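Local coordinates for separin (Saccharomyces cerevisiae, PDB 5U1T), which cleaves the MCD1/SCC1 subunit of cohesin at the onset of anaphase as a caspase-like protease and is held inactive by securin during most of the cell cycle, at residues E46-T49 against T50-H53; L417-S420 against N421-S425; V506-N510 against S511-N515. All blocks are in the same frame, centred on the assembly; numbering follows the deposited sequence.

Contact 1: residues E46-T49 against T50-H53; sequences EDIT and TVDH
D47 and T50 meet where the extended chain turns into helix 48-64, and backbone hydrogen bonds carry most of the contact. T50 N bonds to D47 O at 3.2 Å. This bond is bent, with 141° at the hydrogen, and the donor sits well above the carbonyl plane of D47. The next two bonds have the four-residue spacing of an alpha helix. D52 N reaches I48 O at 3.0 Å. H53 N reaches T49 O at 3.1 Å.

The apolar part is small. CD1 of I48 comes up to CB of V51 at 4.2 Å, the two side chains crossing at a slant. I48 has CG1 anti to its backbone N (chi1 -169°), which swings the chain over to the side of its own carbonyl. It also packs on L93 and E97 of helix 91-103.

The polar side chains add loose contacts. D47 and T50 cross at about a right angle, with OD2 of D47 3.9 Å from OG1 of T50. The D52 carboxylate comes back to the I48 carbonyl, its OD2 3.3 Å from I48 O. Both are acceptors and cannot bond as they stand. The other oxygen, OD1 of D52, lies 4.0 Å from CG1 of I48. D52 also touches F100 of helix 91-103, and its OD1 is close to the like-charged OE2 of E97. The closeness of the two acids could raise the proton affinity of one of them. This is the N-terminal first turn of a surface alpha helix, with I48 and D52 on helix 91-103 and D47, T49 and T50 exposed.

Contact 2: residues L417-S420 against N421-S425; sequences LEIS and NVLIS
L417, E418, I419 and S420 each offer a backbone carbonyl O to the N four residues on, N421 to I424, in regular alpha-helical bonds, the straightest being N421 N to L417 O at 3.0 Å and 176°.

Side chains four apart meet along the helix. I419 and L423 lie side by side and point the same way, with CG2 of I419 4.2 Å from CD1 of L423. I419 also packs on F438, and L423 on F108 and L465. E418 leaves the backbone with CG anti to N, then bends at chi2 (48°). That bend brings OE2 to 4.0 Å from CG2 of V422, the two side chains crossing obliquely. Its OE1 makes a salt bridge with K437 of helix 431-444. S420 OG turns back to bond N416 O. At the C-terminal end of the helix, OG of S425 donates to OD1 of N421 at 2.7 Å.

The helix thus meets its neighbours with mixed chemistry. Apolar side chains pack on helices 365-384, 388-404 and 431-444 and on loops. The one buried carboxylate has a lysine of the next helix as its mate, so its charge is probably kept. The N421-S425 bond ties polar groups together in the last turn of helix 408-425.

Contact 3: residues V506-N510 against S511-N515; sequences VLYGN and SSIEN
S511 and Y508 carry this contact, and the carbonyl of Y508 is its centre. Y508 O accepts two hydrogen bonds from the same residue. S511 N reaches it at 3.0 Å from above the carbonyl plane. S511 OG donates to it at 2.9 Å, in the plane and on a lone pair. The hydroxyl gets there because OG stands between the backbone N and the carbonyl carbon of S511 (chi1 84°), folded back over the chain. It also takes a weak bond from I513 N at 3.4 Å, which makes a loose ST turn. Together these bonds lie at the C-terminal end of helix 501-509: the spacing tightens from four residues to three, and the chain leaves as a loop. With an alanine here, Y508 O would probably keep just the backbone N-H of these two donors, and I513 N would lose its weak acceptor, so that the loop could turn more freely. NH2 of R533 bonds both S511 O and I513 O and places the loop against helix 523-533.

The Y508 ring offers its edge to the loop. Its CD1 lies 3.6 Å from S511 OG. Its CE1 meets the CD1 methyl of I513 at 3.5 Å, near the ring plane, the side chains meeting at an angle. Beyond the contact, Y508 OH bonds to I494 O, and the ring meets that of F493 with the planes at about 50°. The N510 side chain packs on L532 and on an apolar side chain of the other protein chain.

Overall arrangement
The three contacts follow one another along the chain in the N-terminal helical region, away from the probable catalytic cysteine of the peptidase C50 part. All lie on the same side of the chain's centre. Contacts 1 and 2 are about 34 Å apart between centres, 1 and 3 about 38 Å, and 2 and 3 about 28 Å. Each is local and lies on a different helix. Contact 1 opens helix 48-64 at the surface. Contact 2 is the last part of helix 408-425, partly buried among helices. Contact 3 lies at the C-terminal end of helix 501-509, in a buried place. None touches another, so they are related through the packing of this helical region and not directly.

Contact 1: residues E46-T49 against T50-H53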
ATOM      1  N   GLU A  46     -28.952 -42.648 -47.362  1.00 80.24           N
ATOM      2  CA  GLU A  46     -30.279 -42.544 -47.961  1.00 83.00           C
ATOM      3  C   GLU A  46     -30.745 -41.093 -48.036  1.00 78.99           C
ATOM      4  O   GLU A  46     -31.469 -40.716 -48.964  1.00 81.30           O
ATOM      5  CB  GLU A  46     -31.278 -43.401 -47.176  1.00 83.32           C
ATOM      6  CG  GLU A  46     -31.104 -44.898 -47.456  1.00 87.71           C
ATOM      7  CD  GLU A  46     -32.003 -45.813 -46.604  1.00101.11           C
ATOM      8  OE1 GLU A  46     -31.995 -45.703 -45.352  1.00 92.65           O
ATOM      9  OE2 GLU A  46     -32.710 -46.663 -47.209  1.00113.14           O
ATOM     10  N   ASP A  47     -30.317 -40.282 -47.070  1.00 74.28           N
ATOM     11  CA  ASP A  47     -30.690 -38.870 -47.029  1.00 70.43           C
ATOM     12  C   ASP A  47     -29.468 -37.994 -46.778  1.00 68.17           C
ATOM     13  O   ASP A  47     -28.918 -37.993 -45.679  1.00 73.59           O
ATOM     14  CB  ASP A  47     -31.753 -38.645 -45.949  1.00 69.78           C
ATOM     15  CG  ASP A  47     -32.375 -37.250 -45.998  1.00 74.93           C
ATOM     16  OD1 ASP A  47     -32.309 -36.578 -47.057  1.00 70.43           O
ATOM     17  OD2 ASP A  47     -32.935 -36.833 -44.950  1.00 76.40           O
ATOM     18  N   ILE A  48     -29.050 -37.252 -47.804  1.00 67.59           N
ATOM     19  CA  ILE A  48     -27.806 -36.479 -47.761  1.00 65.35           C
ATOM     20  C   ILE A  48     -27.912 -35.310 -46.790  1.00 63.77           C
ATOM     21  O   ILE A  48     -26.909 -34.828 -46.278  1.00 60.18           O
ATOM     22  CB  ILE A  48     -27.421 -35.947 -49.162  1.00 58.88           C
ATOM     23  CG1 ILE A  48     -26.001 -35.373 -49.163  1.00 57.71           C
ATOM     24  CG2 ILE A  48     -28.412 -34.903 -49.632  1.00 55.95           C
ATOM     25  CD1 ILE A  48     -24.923 -36.415 -49.093  1.00 60.32           C
ATOM     26  N   THR A  49     -29.140 -34.870 -46.535  1.00 62.57           N
ATOM     27  CA  THR A  49     -29.385 -33.733 -45.653  1.00 64.62           C
ATOM     28  C   THR A  49     -28.940 -34.046 -44.221  1.00 66.94           C
ATOM     29  O   THR A  49     -28.533 -33.150 -43.481  1.00 61.65           O
ATOM     30  CB  THR A  49     -30.878 -33.322 -45.681  1.00 65.73           C
ATOM     31  OG1 THR A  49     -31.693 -34.418 -45.259  1.00 72.28           O
ATOM     32  CG2 THR A  49     -31.298 -32.934 -47.095  1.00 59.65           C
ATOM     33  N   THR A  50     -28.991 -35.322 -43.852  1.00 64.95           N
ATOM     34  CA  THR A  50     -28.454 -35.787 -42.574  1.00 62.95           C
ATOM     35  C   THR A  50     -26.954 -35.537 -42.469  1.00 64.45           C
ATOM     36  O   THR A  50     -26.439 -35.099 -41.432  1.00 65.52           O
ATOM     37  CB  THR A  50     -28.710 -37.288 -42.386  1.00 62.35           C
ATOM     38  OG1 THR A  50     -30.118 -37.519 -42.332  1.00 73.58           O
ATOM     39  CG2 THR A  50     -28.077 -37.785 -41.111  1.00 77.01           C
ATOM     40  N   VAL A  51     -26.258 -35.837 -43.559  1.00 62.23           N
ATOM     41  CA  VAL A  51     -24.813 -35.685 -43.631  1.00 59.55           C
ATOM     42  C   VAL A  51     -24.448 -34.206 -43.517  1.00 61.49           C
ATOM     43  O   VAL A  51     -23.516 -33.839 -42.789  1.00 61.66           O
ATOM     44  CB  VAL A  51     -24.250 -36.301 -44.952  1.00 57.49           C
ATOM     45  CG1 VAL A  51     -22.814 -35.885 -45.192  1.00 58.25           C
ATOM     46  CG2 VAL A  51     -24.354 -37.817 -44.919  1.00 58.18           C
ATOM     47  N   ASP A  52     -25.203 -33.370 -44.231  1.00 59.03           N
ATOM     48  CA  ASP A  52     -24.974 -31.932 -44.262  1.00 58.92           C
ATOM     49  C   ASP A  52     -25.094 -31.353 -42.872  1.00 60.19           C
ATOM     50  O   ASP A  52     -24.327 -30.477 -42.462  1.00 59.80           O
ATOM     51  CB  ASP A  52     -25.984 -31.239 -45.167  1.00 59.30           C
ATOM     52  CG  ASP A  52     -25.936 -31.728 -46.581  1.00 57.93           C
ATOM     53  OD1 ASP A  52     -24.859 -32.143 -47.046  1.00 64.43           O
ATOM     54  OD2 ASP A  52     -26.987 -31.695 -47.241  1.00 59.85           O
ATOM     55  N   HIS A  53     -26.110 -31.831 -42.172  1.00 61.10           N
ATOM     56  CA  HIS A  53     -26.350 -31.433 -40.812  1.00 54.81           C
ATOM     57  C   HIS A  53     -25.116 -31.739 -39.973  1.00 63.22           C
ATOM     58  O   HIS A  53     -24.561 -30.842 -39.321  1.00 60.51           O
ATOM     59  CB  HIS A  53     -27.569 -32.146 -40.259  1.00 54.14           C
ATOM     60  CG  HIS A  53     -27.982 -31.637 -38.925  1.00 65.32           C
ATOM     61  ND1 HIS A  53     -28.819 -30.552 -38.774  1.00 65.06           N
ATOM     62  CD2 HIS A  53     -27.621 -32.018 -37.675  1.00 60.99           C
ATOM     63  CE1 HIS A  53     -28.981 -30.307 -37.486  1.00 64.24           C
ATOM     64  NE2 HIS A  53     -28.259 -31.176 -36.799  1.00 72.58           N
TER

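Contact 2: residues L417-S420 against N421-S425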
ATOM      1  N   LEU A 417     -11.898  -4.539 -48.823  1.00 59.02           N
ATOM      2  CA  LEU A 417     -10.660  -4.655 -49.576  1.00 59.74           C
ATOM      3  C   LEU A 417      -9.498  -4.807 -48.618  1.00 64.58           C
ATOM      4  O   LEU A 417      -8.547  -5.552 -48.883  1.00 61.55           O
ATOM      5  CB  LEU A 417     -10.453  -3.448 -50.477  1.00 63.02           C
ATOM      6  CG  LEU A 417      -9.290  -3.582 -51.454  1.00 65.17           C
ATOM      7  CD1 LEU A 417      -9.383  -4.888 -52.181  1.00 59.48           C
ATOM      8  CD2 LEU A 417      -9.306  -2.431 -52.422  1.00 66.44           C
ATOM      9  N   GLU A 418      -9.585  -4.080 -47.504  1.00 66.77           N
ATOM     10  CA  GLU A 418      -8.638  -4.199 -46.406  1.00 63.77           C
ATOM     11  C   GLU A 418      -8.574  -5.647 -45.929  1.00 61.69           C
ATOM     12  O   GLU A 418      -7.504  -6.254 -45.894  1.00 61.36           O
ATOM     13  CB  GLU A 418      -9.038  -3.261 -45.257  1.00 71.14           C
ATOM     14  CG  GLU A 418      -8.014  -3.148 -44.150  1.00 72.56           C
ATOM     15  CD  GLU A 418      -6.603  -2.908 -44.692  1.00 75.00           C
ATOM     16  OE1 GLU A 418      -6.355  -1.842 -45.308  1.00 76.91           O
ATOM     17  OE2 GLU A 418      -5.737  -3.796 -44.505  1.00 79.88           O
ATOM     18  N   ILE A 419      -9.736  -6.194 -45.582  1.00 58.27           N
ATOM     19  CA  ILE A 419      -9.845  -7.592 -45.180  1.00 58.58           C
ATOM     20  C   ILE A 419      -9.306  -8.544 -46.238  1.00 61.50           C
ATOM     21  O   ILE A 419      -8.598  -9.507 -45.924  1.00 63.79           O
ATOM     22  CB  ILE A 419     -11.292  -7.972 -44.877  1.00 58.01           C
ATOM     23  CG1 ILE A 419     -11.750  -7.297 -43.584  1.00 67.01           C
ATOM     24  CG2 ILE A 419     -11.431  -9.477 -44.768  1.00 51.46           C
ATOM     25  CD1 ILE A 419     -10.884  -7.625 -42.373  1.00 60.17           C
ATOM     26  N   SER A 420      -9.635  -8.272 -47.492  1.00 62.41           N
ATOM     27  CA  SER A 420      -9.157  -9.109 -48.574  1.00 59.28           C
ATOM     28  C   SER A 420      -7.651  -9.243 -48.494  1.00 58.89           C
ATOM     29  O   SER A 420      -7.136 -10.352 -48.386  1.00 64.17           O
ATOM     30  CB  SER A 420      -9.579  -8.561 -49.942  1.00 62.67           C
ATOM     31  OG  SER A 420     -10.934  -8.885 -50.204  1.00 63.71           O
ATOM     32  N   ASN A 421      -6.993  -8.104 -48.517  1.00 64.07           N
ATOM     33  CA  ASN A 421      -5.558  -7.990 -48.429  1.00 69.75           C
ATOM     34  C   ASN A 421      -4.985  -8.759 -47.262  1.00 67.98           C
ATOM     35  O   ASN A 421      -3.964  -9.407 -47.358  1.00 64.68           O
ATOM     36  CB  ASN A 421      -5.227  -6.527 -48.239  1.00 65.95           C
ATOM     37  CG  ASN A 421      -3.765  -6.290 -48.116  1.00 66.80           C
ATOM     38  OD1 ASN A 421      -2.984  -7.206 -48.196  1.00 78.43           O
ATOM     39  ND2 ASN A 421      -3.388  -5.066 -47.917  1.00 68.27           N
ATOM     40  N   VAL A 422      -5.649  -8.640 -46.141  1.00 62.09           N
ATOM     41  CA  VAL A 422      -5.243  -9.331 -44.934  1.00 57.60           C
ATOM     42  C   VAL A 422      -5.223 -10.828 -45.206  1.00 58.40           C
ATOM     43  O   VAL A 422      -4.246 -11.508 -44.900  1.00 62.57           O
ATOM     44  CB  VAL A 422      -6.170  -9.050 -43.750  1.00 61.82           C
ATOM     45  CG1 VAL A 422      -5.852  -9.997 -42.627  1.00 49.75           C
ATOM     46  CG2 VAL A 422      -6.036  -7.607 -43.288  1.00 59.22           C
ATOM     47  N   LEU A 423      -6.305 -11.341 -45.792  1.00 65.97           N
ATOM     48  CA  LEU A 423      -6.430 -12.771 -46.034  1.00 56.85           C
ATOM     49  C   LEU A 423      -5.387 -13.236 -47.033  1.00 60.81           C
ATOM     50  O   LEU A 423      -4.815 -14.321 -46.914  1.00 62.42           O
ATOM     51  CB  LEU A 423      -7.825 -13.093 -46.516  1.00 59.93           C
ATOM     52  CG  LEU A 423      -8.842 -13.076 -45.388  1.00 63.59           C
ATOM     53  CD1 LEU A 423     -10.256 -13.330 -45.908  1.00 64.37           C
ATOM     54  CD2 LEU A 423      -8.452 -14.117 -44.371  1.00 59.49           C
ATOM     55  N   ILE A 424      -5.124 -12.379 -48.005  1.00 66.03           N
ATOM     56  CA  ILE A 424      -4.152 -12.670 -49.037  1.00 68.82           C
ATOM     57  C   ILE A 424      -2.718 -12.531 -48.530  1.00 65.35           C
ATOM     58  O   ILE A 424      -1.907 -13.415 -48.782  1.00 65.61           O
ATOM     59  CB  ILE A 424      -4.353 -11.756 -50.262  1.00 73.91           C
ATOM     60  CG1 ILE A 424      -5.764 -11.938 -50.834  1.00 69.48           C
ATOM     61  CG2 ILE A 424      -3.306 -12.048 -51.313  1.00 68.62           C
ATOM     62  CD1 ILE A 424      -5.919 -11.375 -52.219  1.00 62.69           C
ATOM     63  N   SER A 425      -2.404 -11.432 -47.839  1.00 70.12           N
ATOM     64  CA  SER A 425      -1.056 -11.224 -47.274  1.00 68.49           C
ATOM     65  C   SER A 425      -0.688 -12.287 -46.250  1.00 66.12           C
ATOM     66  O   SER A 425       0.465 -12.710 -46.177  1.00 67.46           O
ATOM     67  CB  SER A 425      -0.922  -9.852 -46.611  1.00 69.62           C
ATOM     68  OG  SER A 425      -0.876  -8.805 -47.562  1.00 67.86           O
TER

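Contact 3: residues V506-N510 against S511-N515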
ATOM      1  N   VAL A 506     -12.977 -13.051 -24.828  1.00 52.23           N
ATOM      2  CA  VAL A 506     -11.960 -12.063 -24.539  1.00 48.24           C
ATOM      3  C   VAL A 506     -12.500 -10.660 -24.735  1.00 49.36           C
ATOM      4  O   VAL A 506     -12.245  -9.793 -23.912  1.00 55.03           O
ATOM      5  CB  VAL A 506     -10.700 -12.274 -25.401  1.00 50.20           C
ATOM      6  CG1 VAL A 506      -9.740 -11.128 -25.238  1.00 48.89           C
ATOM      7  CG2 VAL A 506     -10.029 -13.582 -25.021  1.00 45.96           C
ATOM      8  N   LEU A 507     -13.274 -10.423 -25.790  1.00 53.12           N
ATOM      9  CA  LEU A 507     -13.774  -9.064 -26.046  1.00 49.55           C
ATOM     10  C   LEU A 507     -14.784  -8.594 -24.995  1.00 47.90           C
ATOM     11  O   LEU A 507     -14.666  -7.484 -24.510  1.00 53.96           O
ATOM     12  CB  LEU A 507     -14.403  -8.939 -27.437  1.00 48.38           C
ATOM     13  CG  LEU A 507     -14.911  -7.528 -27.787  1.00 45.73           C
ATOM     14  CD1 LEU A 507     -13.863  -6.690 -28.478  1.00 46.90           C
ATOM     15  CD2 LEU A 507     -16.179  -7.588 -28.608  1.00 49.82           C
ATOM     16  N   TYR A 508     -15.772  -9.406 -24.644  1.00 49.26           N
ATOM     17  CA  TYR A 508     -16.758  -8.946 -23.678  1.00 55.16           C
ATOM     18  C   TYR A 508     -16.254  -9.105 -22.241  1.00 53.86           C
ATOM     19  O   TYR A 508     -16.719  -8.416 -21.335  1.00 53.49           O
ATOM     20  CB  TYR A 508     -18.092  -9.673 -23.866  1.00 53.37           C
ATOM     21  CG  TYR A 508     -18.949  -9.052 -24.949  1.00 58.50           C
ATOM     22  CD1 TYR A 508     -19.676  -7.893 -24.703  1.00 57.94           C
ATOM     23  CD2 TYR A 508     -19.021  -9.611 -26.231  1.00 59.93           C
ATOM     24  CE1 TYR A 508     -20.457  -7.300 -25.693  1.00 55.40           C
ATOM     25  CE2 TYR A 508     -19.811  -9.023 -27.224  1.00 59.71           C
ATOM     26  CZ  TYR A 508     -20.528  -7.865 -26.944  1.00 56.27           C
ATOM     27  OH  TYR A 508     -21.314  -7.258 -27.913  1.00 57.77           O
ATOM     28  N   GLY A 509     -15.298 -10.005 -22.046  1.00 52.14           N
ATOM     29  CA  GLY A 509     -14.600 -10.109 -20.786  1.00 54.09           C
ATOM     30  C   GLY A 509     -14.018  -8.763 -20.382  1.00 55.83           C
ATOM     31  O   GLY A 509     -14.091  -8.382 -19.219  1.00 56.51           O
ATOM     32  N   ASN A 510     -13.458  -8.042 -21.354  1.00 54.20           N
ATOM     33  CA  ASN A 510     -12.872  -6.727 -21.117  1.00 49.63           C
ATOM     34  C   ASN A 510     -13.896  -5.609 -21.034  1.00 49.92           C
ATOM     35  O   ASN A 510     -13.552  -4.485 -20.695  1.00 53.17           O
ATOM     36  CB  ASN A 510     -11.866  -6.383 -22.212  1.00 47.78           C
ATOM     37  CG  ASN A 510     -10.496  -6.969 -21.947  1.00 54.07           C
ATOM     38  OD1 ASN A 510     -10.164  -8.064 -22.410  1.00 55.15           O
ATOM     39  ND2 ASN A 510      -9.689  -6.244 -21.186  1.00 63.82           N
ATOM     40  N   SER A 511     -15.151  -5.911 -21.340  1.00 52.97           N
ATOM     41  CA  SER A 511     -16.179  -4.880 -21.348  1.00 53.46           C
ATOM     42  C   SER A 511     -16.868  -4.755 -19.990  1.00 55.24           C
ATOM     43  O   SER A 511     -16.753  -5.625 -19.127  1.00 54.96           O
ATOM     44  CB  SER A 511     -17.229  -5.156 -22.437  1.00 56.46           C
ATOM     45  OG  SER A 511     -18.222  -6.069 -21.991  1.00 53.80           O
ATOM     46  N   SER A 512     -17.604  -3.662 -19.819  1.00 56.46           N
ATOM     47  CA  SER A 512     -18.370  -3.438 -18.601  1.00 60.96           C
ATOM     48  C   SER A 512     -19.857  -3.623 -18.863  1.00 58.80           C
ATOM     49  O   SER A 512     -20.680  -3.253 -18.033  1.00 65.17           O
ATOM     50  CB  SER A 512     -18.121  -2.033 -18.052  1.00 62.73           C
ATOM     51  OG  SER A 512     -18.708  -1.051 -18.903  1.00 68.49           O
ATOM     52  N   ILE A 513     -20.194  -4.177 -20.022  1.00 60.74           N
ATOM     53  CA  ILE A 513     -21.585  -4.406 -20.386  1.00 64.62           C
ATOM     54  C   ILE A 513     -22.193  -5.412 -19.427  1.00 62.54           C
ATOM     55  O   ILE A 513     -21.567  -6.408 -19.099  1.00 60.50           O
ATOM     56  CB  ILE A 513     -21.713  -4.894 -21.843  1.00 66.67           C
ATOM     57  CG1 ILE A 513     -21.108  -3.845 -22.789  1.00 64.40           C
ATOM     58  CG2 ILE A 513     -23.166  -5.193 -22.176  1.00 62.13           C
ATOM     59  CD1 ILE A 513     -21.137  -4.221 -24.258  1.00 64.71           C
ATOM     60  N   GLU A 514     -23.413  -5.139 -18.978  1.00 67.51           N
ATOM     61  CA  GLU A 514     -24.013  -5.856 -17.858  1.00 67.43           C
ATOM     62  C   GLU A 514     -24.291  -7.347 -18.091  1.00 69.41           C
ATOM     63  O   GLU A 514     -23.617  -8.202 -17.490  1.00 75.72           O
ATOM     64  CB  GLU A 514     -25.315  -5.161 -17.445  1.00 81.15           C
ATOM     65  CG  GLU A 514     -25.114  -3.758 -16.841  1.00 95.71           C
ATOM     66  CD  GLU A 514     -26.442  -3.039 -16.496  1.00116.06           C
ATOM     67  OE1 GLU A 514     -27.534  -3.546 -16.901  1.00123.37           O
ATOM     68  OE2 GLU A 514     -26.382  -1.968 -15.818  1.00116.54           O
ATOM     69  N   ASN A 515     -25.281  -7.666 -18.929  1.00 66.49           N
ATOM     70  CA  ASN A 515     -25.733  -9.057 -19.068  1.00 67.53           C
ATOM     71  C   ASN A 515     -25.228  -9.779 -20.309  1.00 66.31           C
ATOM     72  O   ASN A 515     -25.935  -9.911 -21.304  1.00 67.00           O
ATOM     73  CB  ASN A 515     -27.259  -9.130 -19.064  1.00 71.17           C
ATOM     74  CG  ASN A 515     -27.862  -8.528 -17.812  1.00 78.62           C
ATOM     75  OD1 ASN A 515     -28.649  -7.582 -17.891  1.00 83.93           O
ATOM     76  ND2 ASN A 515     -27.500  -9.069 -16.648  1.00 73.27           N
TER